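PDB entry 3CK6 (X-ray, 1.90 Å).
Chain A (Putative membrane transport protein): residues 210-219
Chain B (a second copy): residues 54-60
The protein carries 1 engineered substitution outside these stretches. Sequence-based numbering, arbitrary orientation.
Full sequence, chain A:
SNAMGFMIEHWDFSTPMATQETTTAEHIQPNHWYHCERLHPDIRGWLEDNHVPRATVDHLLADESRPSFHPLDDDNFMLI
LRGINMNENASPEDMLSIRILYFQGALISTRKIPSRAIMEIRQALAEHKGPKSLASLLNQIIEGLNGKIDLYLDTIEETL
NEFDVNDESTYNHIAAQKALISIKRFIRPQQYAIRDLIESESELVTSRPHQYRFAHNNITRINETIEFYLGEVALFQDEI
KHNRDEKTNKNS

Chain A 210-219: HQYRFAHNNI
Chain B 54-60: RATVDHL

Two helices from two copies of the protein pack nearly parallel, their N-to-C directions 19° apart and their axes 10.4 Å apart at closest approach. Both stretches are regular α-helix, with phi/psi near -65/-40 and i to i+4 bonds such as Phe A214 N to His A210 O (3.0 Å) and Leu B60 N to Thr B56 O (2.9 Å). The register sets Gln A211 beside Ala B55 and Phe A214 beside His B59, CA to CA 7.0 Å in each pair. No hydrogen bond crosses between the stretches; contact rests on packing that buries 321 Å², most of it on Phe A214 and His B59. Both of these residues point CA-to-CB toward the other helix. Phe A214 is m (chi1 -55°, chi2 -37°) and His B59 is t (chi1 -154°, chi2 -115°), which lays the rings in an offset stack with centroids 4.3 Å apart and planes at 13°; Phe A214 CD1 lies 3.4 Å from His B59 ND1. Flat rings suit this buried spot, giving broad face-to-face contact. The offset lets each CB cover the partner ring: His B59 CB is 3.8 Å from the Phe A214 centroid, almost on the normal, and Phe A214 CB is 3.9 Å from the His B59 centroid. The phenyl ring also reaches back along chain B, with CE2 3.6 Å from Ala B55 O and CZ 3.9 Å from CB of Thr B56, buried, sideways, chi1 126° (between wells). Asn A217, t (chi1 -168°, chi2 49°), brings ND2 to 3.3 Å from His B59 CE1 at the imidazole edge, its amide's polar atoms satisfied elsewhere in the structure. Near the same ring's plane, Asn A218, m (-76°, -39°), holds OD1 4.1 Å from His B59 NE2. Gln A211, chi1 -64° (m), chi2 97° (between wells), chi3 -41°, starts sideways but offers aliphatic CG to Ala B55 CB at 4.0 Å, an apolar contact.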

# COMPACT_ATOMS: atom_id res chain seq x y z
N HIS A 210 -10.23 -10.32 -24.39
CA HIS A 210 -10.38 -11.39 -23.40
C HIS A 210 -9.07 -12.12 -23.29
O HIS A 210 -8.67 -12.50 -22.19
CB HIS A 210 -11.51 -12.35 -23.76
CG HIS A 210 -12.82 -11.67 -24.00
ND1 HIS A 210 -13.13 -10.44 -23.46
CD2 HIS A 210 -13.91 -12.05 -24.71
CE1 HIS A 210 -14.34 -10.08 -23.85
NE2 HIS A 210 -14.83 -11.04 -24.60
N GLN A 211 -8.42 -12.34 -24.44
CA GLN A 211 -7.14 -13.03 -24.50
C GLN A 211 -6.05 -12.27 -23.74
O GLN A 211 -5.27 -12.89 -23.01
CB GLN A 211 -6.72 -13.26 -25.95
CG GLN A 211 -7.66 -14.20 -26.74
CD GLN A 211 -8.72 -13.48 -27.60
OE1 GLN A 211 -9.33 -12.49 -27.19
NE2 GLN A 211 -8.96 -14.03 -28.81
N TYR A 212 -5.99 -10.97 -23.87
CA TYR A 212 -5.01 -10.21 -23.11
C TYR A 212 -5.33 -10.20 -21.61
O TYR A 212 -4.46 -10.25 -20.82
CB TYR A 212 -4.70 -8.82 -23.69
CG TYR A 212 -3.71 -8.78 -24.83
CD1 TYR A 212 -4.15 -8.88 -26.10
CD2 TYR A 212 -2.34 -8.64 -24.65
CE1 TYR A 212 -3.33 -8.86 -27.14
CE2 TYR A 212 -1.48 -8.60 -25.75
CZ TYR A 212 -2.00 -8.71 -27.01
OH TYR A 212 -1.29 -8.69 -28.22
N ARG A 213 -6.58 -10.19 -21.24
CA ARG A 213 -6.89 -10.29 -19.80
C ARG A 213 -6.50 -11.66 -19.22
O ARG A 213 -6.06 -11.74 -18.07
CB ARG A 213 -8.35 -9.97 -19.47
CG ARG A 213 -8.93 -8.73 -20.17
CD ARG A 213 -8.47 -7.37 -19.61
NE ARG A 213 -9.23 -6.28 -20.24
CZ ARG A 213 -9.12 -5.92 -21.52
NH1 ARG A 213 -9.86 -4.92 -21.99
NH2 ARG A 213 -8.28 -6.56 -22.34
N PHE A 214 -6.66 -12.74 -20.01
CA PHE A 214 -6.09 -14.05 -19.59
C PHE A 214 -4.57 -13.99 -19.38
O PHE A 214 -4.06 -14.54 -18.42
CB PHE A 214 -6.41 -15.19 -20.58
CG PHE A 214 -7.88 -15.39 -20.88
CD1 PHE A 214 -8.86 -15.23 -19.90
CD2 PHE A 214 -8.27 -15.84 -22.15
CE1 PHE A 214 -10.23 -15.46 -20.20
CE2 PHE A 214 -9.62 -16.05 -22.46
CZ PHE A 214 -10.60 -15.86 -21.48
N ALA A 215 -3.83 -13.36 -20.29
CA ALA A 215 -2.37 -13.26 -20.18
C ALA A 215 -2.00 -12.48 -18.93
O ALA A 215 -1.07 -12.85 -18.22
CB ALA A 215 -1.78 -12.58 -21.42
N HIS A 216 -2.75 -11.42 -18.65
CA HIS A 216 -2.54 -10.62 -17.45
C HIS A 216 -2.84 -11.43 -16.18
O HIS A 216 -2.13 -11.32 -15.16
CB HIS A 216 -3.35 -9.32 -17.48
CG HIS A 216 -3.05 -8.41 -16.32
ND1 HIS A 216 -4.03 -7.89 -15.51
CD2 HIS A 216 -1.88 -7.96 -15.83
CE1 HIS A 216 -3.47 -7.15 -14.57
NE2 HIS A 216 -2.17 -7.18 -14.74
N ASN A 217 -3.86 -12.28 -16.25
CA ASN A 217 -4.20 -13.17 -15.16
C ASN A 217 -3.08 -14.20 -14.91
O ASN A 217 -2.77 -14.48 -13.76
CB ASN A 217 -5.55 -13.85 -15.42
CG ASN A 217 -6.10 -14.55 -14.19
OD1 ASN A 217 -6.15 -13.97 -13.09
ND2 ASN A 217 -6.55 -15.78 -14.36
N ASN A 218 -2.48 -14.73 -15.97
CA ASN A 218 -1.37 -15.68 -15.83
C ASN A 218 -0.13 -15.07 -15.20
O ASN A 218 0.52 -15.70 -14.36
CB ASN A 218 -1.03 -16.31 -17.19
CG ASN A 218 -2.03 -17.36 -17.60
OD1 ASN A 218 -2.51 -18.12 -16.78
ND2 ASN A 218 -2.35 -17.41 -18.91
N ILE A 219 0.20 -13.83 -15.59
CA ILE A 219 1.36 -13.14 -15.00
C ILE A 219 1.11 -12.78 -13.52
O ILE A 219 2.03 -12.93 -12.70
CB ILE A 219 1.90 -11.95 -15.84
CG1 ILE A 219 3.27 -11.47 -15.29
CG2 ILE A 219 0.93 -10.76 -15.85
CD1 ILE A 219 4.39 -12.54 -15.42
N ARG B 54 -12.80 -20.99 -28.57
CA ARG B 54 -11.67 -21.86 -28.28
C ARG B 54 -10.69 -21.28 -27.25
O ARG B 54 -10.18 -22.02 -26.40
CB ARG B 54 -10.96 -22.24 -29.59
CG ARG B 54 -9.70 -23.08 -29.41
CD ARG B 54 -9.37 -23.87 -30.66
NE ARG B 54 -10.21 -25.06 -30.76
CZ ARG B 54 -10.22 -25.91 -31.79
NH1 ARG B 54 -9.43 -25.72 -32.83
NH2 ARG B 54 -11.04 -26.95 -31.75
N ALA B 55 -10.42 -19.97 -27.33
CA ALA B 55 -9.48 -19.34 -26.38
C ALA B 55 -10.02 -19.22 -24.95
O ALA B 55 -9.25 -19.31 -24.00
CB ALA B 55 -9.01 -17.99 -26.88
N THR B 56 -11.33 -19.01 -24.79
CA THR B 56 -11.89 -19.05 -23.43
C THR B 56 -11.95 -20.49 -22.89
O THR B 56 -11.69 -20.72 -21.71
CB THR B 56 -13.21 -18.19 -23.26
OG1 THR B 56 -14.28 -18.97 -22.71
CG2 THR B 56 -13.63 -17.56 -24.55
N VAL B 57 -12.24 -21.45 -23.76
CA VAL B 57 -12.15 -22.87 -23.35
C VAL B 57 -10.73 -23.21 -22.87
O VAL B 57 -10.56 -23.93 -21.89
CB VAL B 57 -12.60 -23.84 -24.47
CG1 VAL B 57 -12.51 -25.28 -24.00
CG2 VAL B 57 -14.04 -23.52 -24.95
N ASP B 58 -9.72 -22.69 -23.58
CA ASP B 58 -8.31 -22.88 -23.21
C ASP B 58 -8.02 -22.35 -21.81
O ASP B 58 -7.28 -23.00 -21.08
CB ASP B 58 -7.36 -22.22 -24.21
CG ASP B 58 -7.31 -22.93 -25.56
OD1 ASP B 58 -7.87 -24.04 -25.74
OD2 ASP B 58 -6.70 -22.34 -26.48
N HIS B 59 -8.58 -21.20 -21.44
CA HIS B 59 -8.36 -20.67 -20.08
C HIS B 59 -9.16 -21.49 -19.06
O HIS B 59 -8.66 -21.79 -17.96
CB HIS B 59 -8.68 -19.17 -19.96
CG HIS B 59 -7.94 -18.47 -18.86
ND1 HIS B 59 -8.58 -17.92 -17.76
CD2 HIS B 59 -6.62 -18.25 -18.67
CE1 HIS B 59 -7.68 -17.39 -16.95
NE2 HIS B 59 -6.48 -17.56 -17.48
N LEU B 60 -10.37 -21.89 -19.43
CA LEU B 60 -11.22 -22.68 -18.54
C LEU B 60 -10.58 -24.03 -18.17
O LEU B 60 -10.72 -24.48 -17.03
CB LEU B 60 -12.60 -22.89 -19.16
CG LEU B 60 -13.72 -23.47 -18.29
CD1 LEU B 60 -14.19 -22.46 -17.20
CD2 LEU B 60 -14.88 -23.87 -19.21